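Local coordinates for protein S-adenosylmethionine-dependent methyltransferase (Clostridium acetobutylicum, PDB 1Y8C) that probably transfers a methyl group from S-adenosylmethionine to an acceptor substrate, at residues Asp156-Tyr159 with Val164-Tyr167; His8-Leu13 with Ile181-Arg186. One frame throughout, in Å; residues are numbered along the deposited sequence.

Contact 1: Asp156-Tyr159 with Val164-Tyr167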
ATOM      1  N   ASP A 156      17.408   7.940  14.328  1.00 71.36           N
ATOM      2  CA  ASP A 156      18.119   8.263  13.096  1.00 69.36           C
ATOM      3  C   ASP A 156      19.028   7.058  12.789  1.00 67.33           C
ATOM      4  O   ASP A 156      19.581   6.450  13.702  1.00 68.27           O
ATOM      5  CB  ASP A 156      18.918   9.570  13.280  1.00 72.46           C
ATOM      6  CG  ASP A 156      20.057   9.446  14.291  1.00 75.21           C
ATOM      7  OD1 ASP A 156      19.856   8.839  15.379  1.00 75.74           O
ATOM      8  OD2 ASP A 156      21.156   9.985  13.994  1.00 75.99           O
ATOM      9  N   PHE A 157      19.179   6.705  11.516  1.00 64.31           N
ATOM     10  CA  PHE A 157      19.989   5.546  11.152  1.00 62.52           C
ATOM     11  C   PHE A 157      20.755   5.729   9.842  1.00 62.31           C
ATOM     12  O   PHE A 157      20.251   6.339   8.891  1.00 62.30           O
ATOM     13  CB  PHE A 157      19.073   4.317  11.047  1.00 61.24           C
ATOM     14  CG  PHE A 157      19.788   3.027  10.754  1.00 59.79           C
ATOM     15  CD1 PHE A 157      20.603   2.435  11.711  1.00 60.01           C
ATOM     16  CD2 PHE A 157      19.648   2.402   9.515  1.00 60.05           C
ATOM     17  CE1 PHE A 157      21.265   1.238  11.442  1.00 59.55           C
ATOM     18  CE2 PHE A 157      20.306   1.202   9.232  1.00 58.02           C
ATOM     19  CZ  PHE A 157      21.116   0.621  10.194  1.00 59.58           C
ATOM     20  N   ASN A 158      21.972   5.188   9.796  1.00 60.79           N
ATOM     21  CA  ASN A 158      22.822   5.262   8.604  1.00 59.56           C
ATOM     22  C   ASN A 158      23.048   3.859   8.049  1.00 60.97           C
ATOM     23  O   ASN A 158      23.312   2.923   8.803  1.00 62.79           O
ATOM     24  CB  ASN A 158      24.174   5.888   8.956  1.00 57.80           C
ATOM     25  CG  ASN A 158      24.102   7.392   9.093  1.00 55.41           C
ATOM     26  OD1 ASN A 158      24.156   8.127   8.101  1.00 55.23           O
ATOM     27  ND2 ASN A 158      23.967   7.860  10.322  1.00 52.46           N
ATOM     28  N   TYR A 159      22.944   3.729   6.731  1.00 61.12           N
ATOM     29  CA  TYR A 159      23.123   2.454   6.043  1.00 62.59           C
ATOM     30  C   TYR A 159      24.169   2.669   4.975  1.00 64.56           C
ATOM     31  O   TYR A 159      24.167   3.704   4.318  1.00 63.69           O
ATOM     32  CB  TYR A 159      21.816   2.026   5.377  1.00 61.95           C
ATOM     33  CG  TYR A 159      21.886   0.731   4.594  1.00 61.43           C
ATOM     34  CD1 TYR A 159      21.647  -0.494   5.216  1.00 61.35           C
ATOM     35  CD2 TYR A 159      22.183   0.732   3.222  1.00 62.48           C
ATOM     36  CE1 TYR A 159      21.702  -1.693   4.497  1.00 62.40           C
ATOM     37  CE2 TYR A 159      22.240  -0.457   2.487  1.00 61.94           C
ATOM     38  CZ  TYR A 159      21.999  -1.668   3.136  1.00 63.39           C
ATOM     39  OH  TYR A 159      22.065  -2.852   2.437  1.00 64.97           O
ATOM     40  N   VAL A 164      24.487   1.381  -2.372  1.00 76.48           N
ATOM     41  CA  VAL A 164      23.443   2.274  -1.911  1.00 71.27           C
ATOM     42  C   VAL A 164      23.790   2.795  -0.528  1.00 68.39           C
ATOM     43  O   VAL A 164      24.123   2.025   0.369  1.00 68.40           O
ATOM     44  CB  VAL A 164      22.082   1.563  -1.837  1.00 71.27           C
ATOM     45  CG1 VAL A 164      21.027   2.505  -1.277  1.00 68.91           C
ATOM     46  CG2 VAL A 164      21.674   1.095  -3.219  1.00 73.13           C
ATOM     47  N   PHE A 165      23.713   4.109  -0.368  1.00 65.06           N
ATOM     48  CA  PHE A 165      23.997   4.759   0.907  1.00 62.01           C
ATOM     49  C   PHE A 165      22.786   5.623   1.286  1.00 59.97           C
ATOM     50  O   PHE A 165      22.248   6.338   0.437  1.00 59.54           O
ATOM     51  CB  PHE A 165      25.233   5.651   0.779  1.00 60.40           C
ATOM     52  CG  PHE A 165      25.564   6.391   2.034  1.00 59.92           C
ATOM     53  CD1 PHE A 165      26.492   5.881   2.934  1.00 60.24           C
ATOM     54  CD2 PHE A 165      24.869   7.552   2.370  1.00 59.67           C
ATOM     55  CE1 PHE A 165      26.718   6.514   4.159  1.00 61.31           C
ATOM     56  CE2 PHE A 165      25.081   8.193   3.584  1.00 58.95           C
ATOM     57  CZ  PHE A 165      26.007   7.671   4.484  1.00 61.80           C
ATOM     58  N   TYR A 166      22.365   5.568   2.547  1.00 56.36           N
ATOM     59  CA  TYR A 166      21.226   6.369   2.970  1.00 54.85           C
ATOM     60  C   TYR A 166      21.231   6.750   4.446  1.00 55.13           C
ATOM     61  O   TYR A 166      21.710   5.998   5.289  1.00 55.38           O
ATOM     62  CB  TYR A 166      19.903   5.656   2.612  1.00 54.74           C
ATOM     63  CG  TYR A 166      19.427   4.568   3.564  1.00 53.79           C
ATOM     64  CD1 TYR A 166      19.038   4.879   4.869  1.00 53.11           C
ATOM     65  CD2 TYR A 166      19.325   3.232   3.145  1.00 52.07           C
ATOM     66  CE1 TYR A 166      18.557   3.902   5.738  1.00 53.44           C
ATOM     67  CE2 TYR A 166      18.843   2.236   4.012  1.00 51.16           C
ATOM     68  CZ  TYR A 166      18.459   2.582   5.313  1.00 53.50           C
ATOM     69  OH  TYR A 166      17.972   1.634   6.201  1.00 52.27           O
ATOM     70  N   TYR A 167      20.713   7.939   4.743  1.00 54.37           N
ATOM     71  CA  TYR A 167      20.607   8.428   6.108  1.00 54.72           C
ATOM     72  C   TYR A 167      19.118   8.638   6.327  1.00 55.74           C
ATOM     73  O   TYR A 167      18.471   9.395   5.598  1.00 56.52           O
ATOM     74  CB  TYR A 167      21.364   9.740   6.278  1.00 54.95           C
ATOM     75  CG  TYR A 167      21.113  10.417   7.597  1.00 55.85           C
ATOM     76  CD1 TYR A 167      21.139   9.698   8.790  1.00 58.30           C
ATOM     77  CD2 TYR A 167      20.870  11.781   7.662  1.00 57.22           C
ATOM     78  CE1 TYR A 167      20.933  10.324  10.017  1.00 58.51           C
ATOM     79  CE2 TYR A 167      20.660  12.415   8.882  1.00 60.47           C
ATOM     80  CZ  TYR A 167      20.693  11.680  10.056  1.00 61.05           C
ATOM     81  OH  TYR A 167      20.486  12.315  11.263  1.00 66.00           O
TER
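Strands 157-161 and 164-173 pair as the two arms of a beta hairpin, and Asp156-Tyr159 meets Val164-Tyr167 there, at the outer edge of the antiparallel sheet. Tyr159 and Tyr166 form a hydrogen-bonded pair: Tyr159 N donates to Tyr166 O at 3.0 Å, and Tyr166 N returns a bond to Tyr159 O at 3.1 Å. Next to them Asn158 and Tyr167 make the non-hydrogen-bonded pair, where the strands draw closer and the CA of Asn158 faces Tyr166 O.

On the face carrying Tyr159 and Tyr166, the second tyrosine leans across to the other strand. Its CG sits between the backbone N and the carbonyl carbon (chi1 81°), which brings one face of the ring against Tyr159 CB. That carbon is 3.4 Å from the ring centroid, a CH-pi contact. The two ring planes are only 8° apart but slid so far that they barely overlap. Farther along, Tyr166 OH reaches the edge of the Phe157 ring, 3.8 Å from CD2.

This hairpin belongs to a four-stranded antiparallel sheet, separate from the mixed seven-stranded sheet of the Rossmann-like methyltransferase fold, and strand 157-161 is its outermost member on this side. Leu13 of helix 3-15 packs on Tyr159, Val164 and Tyr166, so large apolar surfaces suit that face.

The face of Asn158 and Tyr167 is the more exposed, and suits polar groups beside aromatic rings. Tyr159 O lies over one face of the Phe165 ring. The amide of Asn158 lies almost parallel to the Tyr167 ring, planes 7° apart, with OD1 3.5 Å from Tyr167 CD1. At the far end of that ring the carboxylate of Asp156 stands nearly upright to it, with OD2 near the ring plane and 3.7 Å from Tyr167 OH.

Contact 2: His8-Leu13 with Ile181-Arg186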
ATOM      1  N   HIS A   8      12.275  -0.657  -5.703  1.00 64.88           N
ATOM      2  CA  HIS A   8      12.643  -1.958  -5.154  1.00 64.12           C
ATOM      3  C   HIS A   8      13.596  -1.733  -3.994  1.00 63.25           C
ATOM      4  O   HIS A   8      13.436  -2.313  -2.920  1.00 62.24           O
ATOM      5  CB  HIS A   8      13.316  -2.831  -6.219  1.00 62.93           C
ATOM      6  CG  HIS A   8      12.386  -3.291  -7.299  1.00 63.96           C
ATOM      7  ND1 HIS A   8      11.298  -4.101  -7.051  1.00 63.91           N
ATOM      8  CD2 HIS A   8      12.375  -3.052  -8.633  1.00 62.86           C
ATOM      9  CE1 HIS A   8      10.660  -4.341  -8.182  1.00 62.68           C
ATOM     10  NE2 HIS A   8      11.294  -3.715  -9.158  1.00 62.15           N
ATOM     11  N   ILE A   9      14.588  -0.878  -4.214  1.00 62.11           N
ATOM     12  CA  ILE A   9      15.555  -0.578  -3.174  1.00 62.09           C
ATOM     13  C   ILE A   9      14.830  -0.116  -1.912  1.00 61.51           C
ATOM     14  O   ILE A   9      15.097  -0.609  -0.819  1.00 62.38           O
ATOM     15  CB  ILE A   9      16.537   0.524  -3.628  1.00 62.55           C
ATOM     16  CG1 ILE A   9      17.313   0.044  -4.861  1.00 60.58           C
ATOM     17  CG2 ILE A   9      17.490   0.875  -2.486  1.00 62.24           C
ATOM     18  CD1 ILE A   9      18.194   1.099  -5.496  1.00 57.98           C
ATOM     19  N   TYR A  10      13.902   0.820  -2.082  1.00 60.49           N
ATOM     20  CA  TYR A  10      13.135   1.373  -0.970  1.00 60.13           C
ATOM     21  C   TYR A  10      12.395   0.289  -0.202  1.00 59.86           C
ATOM     22  O   TYR A  10      12.515   0.182   1.021  1.00 58.62           O
ATOM     23  CB  TYR A  10      12.121   2.405  -1.491  1.00 59.96           C
ATOM     24  CG  TYR A  10      11.489   3.270  -0.416  1.00 58.99           C
ATOM     25  CD1 TYR A  10      12.056   4.488  -0.052  1.00 58.65           C
ATOM     26  CD2 TYR A  10      10.337   2.857   0.251  1.00 59.10           C
ATOM     27  CE1 TYR A  10      11.493   5.279   0.947  1.00 57.97           C
ATOM     28  CE2 TYR A  10       9.768   3.633   1.256  1.00 59.36           C
ATOM     29  CZ  TYR A  10      10.352   4.845   1.599  1.00 59.31           C
ATOM     30  OH  TYR A  10       9.788   5.611   2.596  1.00 59.54           O
ATOM     31  N   ASP A  11      11.616  -0.505  -0.926  1.00 60.57           N
ATOM     32  CA  ASP A  11      10.840  -1.576  -0.312  1.00 62.65           C
ATOM     33  C   ASP A  11      11.695  -2.629   0.372  1.00 62.39           C
ATOM     34  O   ASP A  11      11.268  -3.237   1.355  1.00 62.01           O
ATOM     35  CB  ASP A  11       9.950  -2.257  -1.353  1.00 64.73           C
ATOM     36  CG  ASP A  11       8.701  -1.465  -1.654  1.00 67.97           C
ATOM     37  OD1 ASP A  11       8.292  -0.653  -0.783  1.00 69.10           O
ATOM     38  OD2 ASP A  11       8.118  -1.670  -2.745  1.00 66.90           O
ATOM     39  N   LYS A  12      12.895  -2.856  -0.152  1.00 63.76           N
ATOM     40  CA  LYS A  12      13.795  -3.850   0.425  1.00 65.31           C
ATOM     41  C   LYS A  12      14.574  -3.326   1.634  1.00 64.14           C
ATOM     42  O   LYS A  12      14.857  -4.077   2.559  1.00 64.98           O
ATOM     43  CB  LYS A  12      14.786  -4.349  -0.633  1.00 67.52           C
ATOM     44  CG  LYS A  12      15.915  -5.200  -0.064  1.00 71.77           C
ATOM     45  CD  LYS A  12      16.976  -5.511  -1.121  1.00 77.16           C
ATOM     46  CE  LYS A  12      18.177  -6.267  -0.523  1.00 80.20           C
ATOM     47  NZ  LYS A  12      17.807  -7.622   0.031  1.00 83.11           N
ATOM     48  N   LEU A  13      14.908  -2.041   1.632  1.00 60.82           N
ATOM     49  CA  LEU A  13      15.669  -1.489   2.733  1.00 59.69           C
ATOM     50  C   LEU A  13      14.828  -0.763   3.781  1.00 59.42           C
ATOM     51  O   LEU A  13      14.990  -0.995   4.982  1.00 60.11           O
ATOM     52  CB  LEU A  13      16.764  -0.564   2.195  1.00 58.21           C
ATOM     53  CG  LEU A  13      17.729  -1.186   1.173  1.00 57.63           C
ATOM     54  CD1 LEU A  13      18.739  -0.141   0.724  1.00 56.69           C
ATOM     55  CD2 LEU A  13      18.446  -2.388   1.770  1.00 52.59           C
ATOM     56  N   ILE A 181      14.476  10.960   4.468  1.00 54.13           N
ATOM     57  CA  ILE A 181      15.491  10.031   4.004  1.00 53.71           C
ATOM     58  C   ILE A 181      16.235  10.481   2.768  1.00 54.24           C
ATOM     59  O   ILE A 181      15.633  10.750   1.736  1.00 53.84           O
ATOM     60  CB  ILE A 181      14.893   8.654   3.675  1.00 53.30           C
ATOM     61  CG1 ILE A 181      13.983   8.168   4.810  1.00 52.53           C
ATOM     62  CG2 ILE A 181      16.011   7.676   3.440  1.00 51.64           C
ATOM     63  CD1 ILE A 181      13.368   6.803   4.546  1.00 53.62           C
ATOM     64  N   SER A 182      17.555  10.532   2.887  1.00 55.31           N
ATOM     65  CA  SER A 182      18.426  10.908   1.790  1.00 55.18           C
ATOM     66  C   SER A 182      19.136   9.655   1.278  1.00 57.16           C
ATOM     67  O   SER A 182      19.884   8.997   2.017  1.00 57.46           O
ATOM     68  CB  SER A 182      19.475  11.916   2.258  1.00 54.70           C
ATOM     69  OG  SER A 182      18.871  13.151   2.633  1.00 57.75           O
ATOM     70  N   PHE A 183      18.880   9.325   0.018  1.00 55.40           N
ATOM     71  CA  PHE A 183      19.496   8.179  -0.624  1.00 55.81           C
ATOM     72  C   PHE A 183      20.579   8.647  -1.553  1.00 55.37           C
ATOM     73  O   PHE A 183      20.522   9.743  -2.085  1.00 55.68           O
ATOM     74  CB  PHE A 183      18.489   7.391  -1.470  1.00 56.96           C
ATOM     75  CG  PHE A 183      17.590   6.508  -0.680  1.00 57.14           C
ATOM     76  CD1 PHE A 183      16.342   6.961  -0.260  1.00 57.33           C
ATOM     77  CD2 PHE A 183      18.006   5.231  -0.323  1.00 56.71           C
ATOM     78  CE1 PHE A 183      15.518   6.152   0.509  1.00 57.05           C
ATOM     79  CE2 PHE A 183      17.198   4.415   0.443  1.00 58.55           C
ATOM     80  CZ  PHE A 183      15.944   4.874   0.866  1.00 58.79           C
ATOM     81  N   PHE A 184      21.571   7.795  -1.737  1.00 57.53           N
ATOM     82  CA  PHE A 184      22.666   8.052  -2.651  1.00 57.29           C
ATOM     83  C   PHE A 184      22.852   6.706  -3.313  1.00 58.86           C
ATOM     84  O   PHE A 184      23.247   5.747  -2.663  1.00 57.43           O
ATOM     85  CB  PHE A 184      23.928   8.447  -1.895  1.00 55.74           C
ATOM     86  CG  PHE A 184      23.988   9.896  -1.546  1.00 55.55           C
ATOM     87  CD1 PHE A 184      23.681  10.332  -0.264  1.00 53.87           C
ATOM     88  CD2 PHE A 184      24.334  10.838  -2.516  1.00 53.76           C
ATOM     89  CE1 PHE A 184      23.716  11.691   0.049  1.00 51.87           C
ATOM     90  CE2 PHE A 184      24.375  12.195  -2.215  1.00 51.21           C
ATOM     91  CZ  PHE A 184      24.064  12.627  -0.934  1.00 52.25           C
ATOM     92  N   VAL A 185      22.525   6.627  -4.594  1.00 62.24           N
ATOM     93  CA  VAL A 185      22.653   5.372  -5.312  1.00 66.98           C
ATOM     94  C   VAL A 185      23.818   5.399  -6.284  1.00 70.35           C
ATOM     95  O   VAL A 185      24.038   6.392  -6.976  1.00 70.68           O
ATOM     96  CB  VAL A 185      21.377   5.046  -6.096  1.00 67.42           C
ATOM     97  CG1 VAL A 185      21.513   3.683  -6.759  1.00 68.70           C
ATOM     98  CG2 VAL A 185      20.173   5.064  -5.159  1.00 67.73           C
ATOM     99  N   ARG A 186      24.565   4.301  -6.327  1.00 75.07           N
ATOM    100  CA  ARG A 186      25.715   4.184  -7.221  1.00 78.92           C
ATOM    101  C   ARG A 186      25.269   4.179  -8.683  1.00 80.27           C
ATOM    102  O   ARG A 186      24.271   3.554  -9.035  1.00 79.35           O
ATOM    103  CB  ARG A 186      26.475   2.887  -6.926  1.00 82.06           C
ATOM    104  CG  ARG A 186      27.862   3.074  -6.325  1.00 85.10           C
ATOM    105  CD  ARG A 186      28.843   3.617  -7.351  1.00 88.21           C
ATOM    106  NE  ARG A 186      29.003   2.726  -8.501  1.00 91.38           N
ATOM    107  CZ  ARG A 186      29.433   1.467  -8.430  1.00 92.29           C
ATOM    108  NH1 ARG A 186      29.750   0.930  -7.256  1.00 91.06           N
ATOM    109  NH2 ARG A 186      29.553   0.741  -9.541  1.00 92.41           N
TER
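Tyr10 and Phe183 meet at the centre of this buried, largely apolar contact between helix 3-15 and strand 176-186. The two side chains cross at about a right angle, and the nearest carbons, Tyr10 CD1 and Phe183 CE1, are 3.9 Å apart. Tyr10 has CG anti to its own backbone nitrogen (chi1 -167°), a setting that swings the ring from the side of the helix in the direction of the sheet. Aliphatic tips fill in beside this aromatic pair. The CD1 of Ile181 lies 4.2 Å from Tyr10 OH, and Ile9 CD1 approaches Val185 CG1 at 4.4 Å.

Ile181, Phe183 and Val185 alternate along the strand and so turn one face to the helix. Beta-branched Ile181 and Val185 suit an extended backbone and offer apolar surface, while the rings of Tyr10 and Phe183 and the CD1 ends of the isoleucines supply the reach across 11.7 Å between the axes of the two short segments.

In the next shell, Phe6 stands edge-to-face with Phe183, Tyr166 meets the same ring at a slant, and Ile14 touches both Ile181 and Phe183. The hydroxyl of buried Tyr10 is satisfied by a hydrogen bond to His198 ND1 on strand 191-201, tying the helix to a second strand. This is helix-on-sheet packing, a two-layer unit in which the N-terminal helix lies against one face of the four-stranded antiparallel sheet.

Contact 1 and contact 2 lie about 9 Å apart, centre to centre, on the same antiparallel sheet, whose strands run 157-161, 164-173, 176-186 and 191-201 in chain order. Contact 1 joins the first two by a local hairpin; contact 2 brings the third back against helix 3-15, 168 residues earlier, so the hairpin is nested inside that long loop. Strands 164-173 and 176-186 link them directly, with Phe165 O to Phe184 N and Tyr167 N to Ser182 O probably hydrogen-bonded. The contacts thus hold a hairpin and a helix on one sheet, which is inserted in the chain between strands 136-143 and 217-224 of the Rossmann-like methyltransferase core.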